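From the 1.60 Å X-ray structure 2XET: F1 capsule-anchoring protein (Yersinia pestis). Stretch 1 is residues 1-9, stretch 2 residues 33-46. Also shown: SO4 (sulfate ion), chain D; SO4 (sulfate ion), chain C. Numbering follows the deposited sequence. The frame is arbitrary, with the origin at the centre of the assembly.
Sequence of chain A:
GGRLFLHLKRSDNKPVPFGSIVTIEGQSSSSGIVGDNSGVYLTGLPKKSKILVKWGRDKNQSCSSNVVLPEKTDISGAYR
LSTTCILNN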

# COMPACT_ATOMS: atom_id res chain seq x y z
N GLY A 1 -5.56 -16.14 2.31
CA GLY A 1 -5.79 -14.83 1.64
C GLY A 1 -4.71 -14.47 0.64
O GLY A 1 -3.84 -15.28 0.33
N GLY A 2 -4.77 -13.24 0.14
CA GLY A 2 -3.81 -12.75 -0.84
C GLY A 2 -2.57 -12.15 -0.23
O GLY A 2 -2.65 -11.38 0.72
N ARG A 3 -1.42 -12.48 -0.80
CA ARG A 3 -0.17 -11.88 -0.37
C ARG A 3 0.54 -11.26 -1.57
O ARG A 3 0.52 -11.80 -2.69
CB ARG A 3 0.71 -12.90 0.37
CG ARG A 3 1.25 -14.02 -0.47
CD ARG A 3 1.63 -15.28 0.33
NE ARG A 3 0.46 -16.04 0.79
CZ ARG A 3 -0.27 -16.90 0.06
NH1 ARG A 3 -0.00 -17.15 -1.23
NH2 ARG A 3 -1.30 -17.52 0.62
N LEU A 4 1.17 -10.11 -1.32
CA LEU A 4 1.81 -9.37 -2.40
C LEU A 4 2.88 -8.41 -1.94
O LEU A 4 2.82 -7.91 -0.80
CB LEU A 4 0.76 -8.61 -3.20
CG LEU A 4 0.42 -7.21 -2.68
CD1 LEU A 4 -0.08 -6.37 -3.85
CD2 LEU A 4 -0.61 -7.35 -1.61
N PHE A 5 3.82 -8.16 -2.84
CA PHE A 5 4.77 -7.06 -2.77
C PHE A 5 4.10 -5.93 -3.54
O PHE A 5 3.74 -6.11 -4.73
CB PHE A 5 6.08 -7.42 -3.49
CG PHE A 5 6.87 -8.52 -2.82
CD1 PHE A 5 7.83 -8.21 -1.85
CD2 PHE A 5 6.65 -9.85 -3.15
CE1 PHE A 5 8.56 -9.23 -1.22
CE2 PHE A 5 7.37 -10.87 -2.52
CZ PHE A 5 8.32 -10.55 -1.55
N LEU A 6 3.94 -4.78 -2.88
CA LEU A 6 3.31 -3.62 -3.52
C LEU A 6 4.27 -2.44 -3.65
O LEU A 6 4.76 -1.92 -2.64
CB LEU A 6 2.07 -3.20 -2.72
CG LEU A 6 1.22 -2.07 -3.29
CD1 LEU A 6 0.60 -2.49 -4.63
CD2 LEU A 6 0.15 -1.68 -2.27
N HIS A 7 4.57 -2.06 -4.90
CA HIS A 7 5.45 -0.93 -5.14
C HIS A 7 4.60 0.31 -5.26
O HIS A 7 3.75 0.40 -6.14
CB HIS A 7 6.26 -1.12 -6.44
CG HIS A 7 7.30 -0.07 -6.67
ND1 HIS A 7 7.79 0.23 -7.93
CD2 HIS A 7 7.95 0.75 -5.81
CE1 HIS A 7 8.69 1.19 -7.83
NE2 HIS A 7 8.81 1.53 -6.56
N LEU A 8 4.81 1.25 -4.34
CA LEU A 8 4.02 2.48 -4.29
C LEU A 8 4.82 3.64 -4.84
O LEU A 8 6.00 3.74 -4.59
CB LEU A 8 3.63 2.78 -2.83
CG LEU A 8 2.64 1.80 -2.19
CD1 LEU A 8 2.74 1.93 -0.66
CD2 LEU A 8 1.20 2.05 -2.67
N LYS A 9 4.16 4.54 -5.58
CA LYS A 9 4.78 5.81 -5.97
C LYS A 9 3.72 6.89 -5.79
O LYS A 9 2.55 6.63 -6.08
CB LYS A 9 5.30 5.76 -7.41
CG LYS A 9 6.15 6.97 -7.81
CD LYS A 9 6.85 6.82 -9.16
CE LYS A 9 5.86 6.40 -10.25
NZ LYS A 9 6.39 6.47 -11.64
S SO4 D . -2.20 -15.40 3.63
O1 SO4 D . -0.75 -15.63 3.50
O2 SO4 D . -2.54 -14.18 2.91
O3 SO4 D . -2.89 -16.55 3.05
O4 SO4 D . -2.52 -15.27 5.06
S SO4 C . 11.06 -4.24 -2.35
O1 SO4 C . 10.55 -5.60 -2.21
O2 SO4 C . 11.03 -3.78 -3.74
O3 SO4 C . 10.30 -3.33 -1.53
O4 SO4 C . 12.46 -4.23 -1.94
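Stretch 2 33-46: IVGDNSGVYLTGLP

Stretch 2 lies antiparallel beside stretch 1 as a neighbouring β strand. Strand 39-43 runs at 157° to strand 2-9, and the axes approach to 4.7 Å. Before it, a type I turn from Gly35 to Ser38 leads the chain in; after it, the chain turns a corner at Gly44, where phi is positive.

Paired backbone hydrogen bonds set the register. Leu6 N reaches Val40 O at 2.8 Å, and Val40 N returns to Leu6 O at 3.0 Å. Leu4 N to Leu42 O and Leu42 N to Leu4 O are both 3.0 Å. A β bulge then shifts the register by one, so Gly2 pairs with Leu45: Gly2 N to Leu45 O is 2.9 Å. At the other end Leu8 N binds Ser38 O at 2.9 Å. The Ser38 side chain, chi1 t, adds a bond from OG to Leu8 O at 2.7 Å.

Leu4, Leu6, Val40, Leu42 and Leu45 share one face. Leu4 is p, t, which brings its CD2 to 3.3 Å from Leu45 CD1 and 4.0 Å from Leu42 CB. Leu6 is t, p; its CB lies 4.0 Å from Val40 CG1. Leu8, m, t, places CD1 4.0 Å from Val34 CG2.

Phe5, Tyr41 and His7 occupy the opposite face. Phe5 is m and Tyr41 is t. These rotamers bring the edge of Tyr41 toward the face of Phe5, with centroids 4.8 Å apart and planes at 51°. His7, chi1 t, sets its ring edge near Ser38 O, 3.3 Å from His7 CD2. Water 1 lies 2.7 Å from His7 NE2.

Arg3 is p, t, p. Its end leads away from stretch 2, and Arg3 NE binds sulfate D O1 at 3.0 Å. The same ion accepts Gly44 N at O2, 2.7 Å, and so links both stretches.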

# COMPACT_ATOMS: atom_id res chain seq x y z
N ILE A 33 4.85 -1.50 6.77
CA ILE A 33 5.70 -0.31 6.74
C ILE A 33 6.43 -0.24 5.40
O ILE A 33 6.96 -1.23 4.91
CB ILE A 33 6.78 -0.35 7.85
CG1 ILE A 33 6.18 -0.73 9.22
CG2 ILE A 33 7.50 1.00 7.94
CD1 ILE A 33 7.25 -1.12 10.25
N VAL A 34 6.44 0.94 4.80
CA VAL A 34 7.07 1.13 3.49
C VAL A 34 8.59 1.12 3.68
O VAL A 34 9.10 1.77 4.59
CB VAL A 34 6.59 2.43 2.86
CG1 VAL A 34 7.36 2.75 1.56
CG2 VAL A 34 5.07 2.35 2.58
N GLY A 35 9.27 0.31 2.88
CA GLY A 35 10.73 0.15 3.02
C GLY A 35 11.54 1.07 2.14
O GLY A 35 11.00 2.06 1.59
N ASP A 36 12.83 0.77 2.00
CA ASP A 36 13.77 1.69 1.32
C ASP A 36 13.72 1.65 -0.21
O ASP A 36 14.41 2.44 -0.86
CB ASP A 36 15.22 1.57 1.85
CG ASP A 36 15.83 0.20 1.59
OD1 ASP A 36 15.32 -0.55 0.73
OD2 ASP A 36 16.83 -0.14 2.26
N ASN A 37 12.92 0.74 -0.77
CA ASN A 37 12.62 0.72 -2.22
C ASN A 37 11.14 1.14 -2.49
O ASN A 37 10.56 0.82 -3.54
CB ASN A 37 12.92 -0.66 -2.81
CG ASN A 37 14.41 -0.99 -2.84
OD1 ASN A 37 15.24 -0.15 -3.17
ND2 ASN A 37 14.76 -2.24 -2.51
N SER A 38 10.55 1.85 -1.53
CA SER A 38 9.17 2.34 -1.66
C SER A 38 8.18 1.21 -1.92
O SER A 38 7.21 1.36 -2.68
CB SER A 38 9.06 3.43 -2.73
OG SER A 38 7.82 4.12 -2.60
N GLY A 39 8.45 0.06 -1.28
CA GLY A 39 7.54 -1.08 -1.31
C GLY A 39 7.08 -1.54 0.07
O GLY A 39 7.66 -1.20 1.11
N VAL A 40 6.00 -2.31 0.07
CA VAL A 40 5.52 -2.97 1.27
C VAL A 40 5.05 -4.39 0.95
O VAL A 40 4.56 -4.66 -0.16
CB VAL A 40 4.39 -2.13 1.92
CG1 VAL A 40 3.15 -2.05 0.98
CG2 VAL A 40 4.01 -2.71 3.29
N TYR A 41 5.21 -5.30 1.91
CA TYR A 41 4.71 -6.66 1.76
C TYR A 41 3.49 -6.81 2.68
O TYR A 41 3.57 -6.48 3.88
CB TYR A 41 5.80 -7.68 2.12
CG TYR A 41 5.38 -9.12 1.92
CD1 TYR A 41 5.26 -9.66 0.62
CD2 TYR A 41 5.08 -9.95 3.02
CE1 TYR A 41 4.88 -10.99 0.42
CE2 TYR A 41 4.68 -11.30 2.82
CZ TYR A 41 4.57 -11.80 1.51
OH TYR A 41 4.19 -13.11 1.31
N LEU A 42 2.38 -7.30 2.11
CA LEU A 42 1.09 -7.39 2.81
C LEU A 42 0.52 -8.80 2.60
O LEU A 42 0.71 -9.41 1.53
CB LEU A 42 0.11 -6.36 2.24
CG LEU A 42 0.50 -4.87 2.34
CD1 LEU A 42 -0.44 -3.96 1.54
CD2 LEU A 42 0.56 -4.41 3.83
N THR A 43 -0.17 -9.32 3.61
CA THR A 43 -0.76 -10.65 3.53
C THR A 43 -2.19 -10.60 4.10
O THR A 43 -2.57 -9.63 4.77
CB THR A 43 0.08 -11.69 4.35
OG1 THR A 43 -0.18 -11.49 5.75
CG2 THR A 43 1.59 -11.56 4.08
N GLY A 44 -2.96 -11.65 3.80
CA GLY A 44 -4.32 -11.81 4.33
C GLY A 44 -5.32 -10.86 3.70
O GLY A 44 -6.33 -10.52 4.32
N LEU A 45 -5.04 -10.43 2.48
CA LEU A 45 -5.86 -9.43 1.80
C LEU A 45 -6.96 -10.07 0.96
O LEU A 45 -6.74 -11.12 0.36
CB LEU A 45 -5.00 -8.57 0.88
CG LEU A 45 -3.96 -7.65 1.54
CD1 LEU A 45 -3.20 -6.88 0.46
CD2 LEU A 45 -4.62 -6.69 2.49
N PRO A 46 -8.12 -9.40 0.87
CA PRO A 46 -9.19 -9.81 -0.04
C PRO A 46 -8.84 -9.39 -1.47
O PRO A 46 -7.81 -8.75 -1.70
CB PRO A 46 -10.39 -9.02 0.47
CG PRO A 46 -9.77 -7.74 0.96
CD PRO A 46 -8.50 -8.20 1.63
O HOH W 1 10.66 3.38 -5.92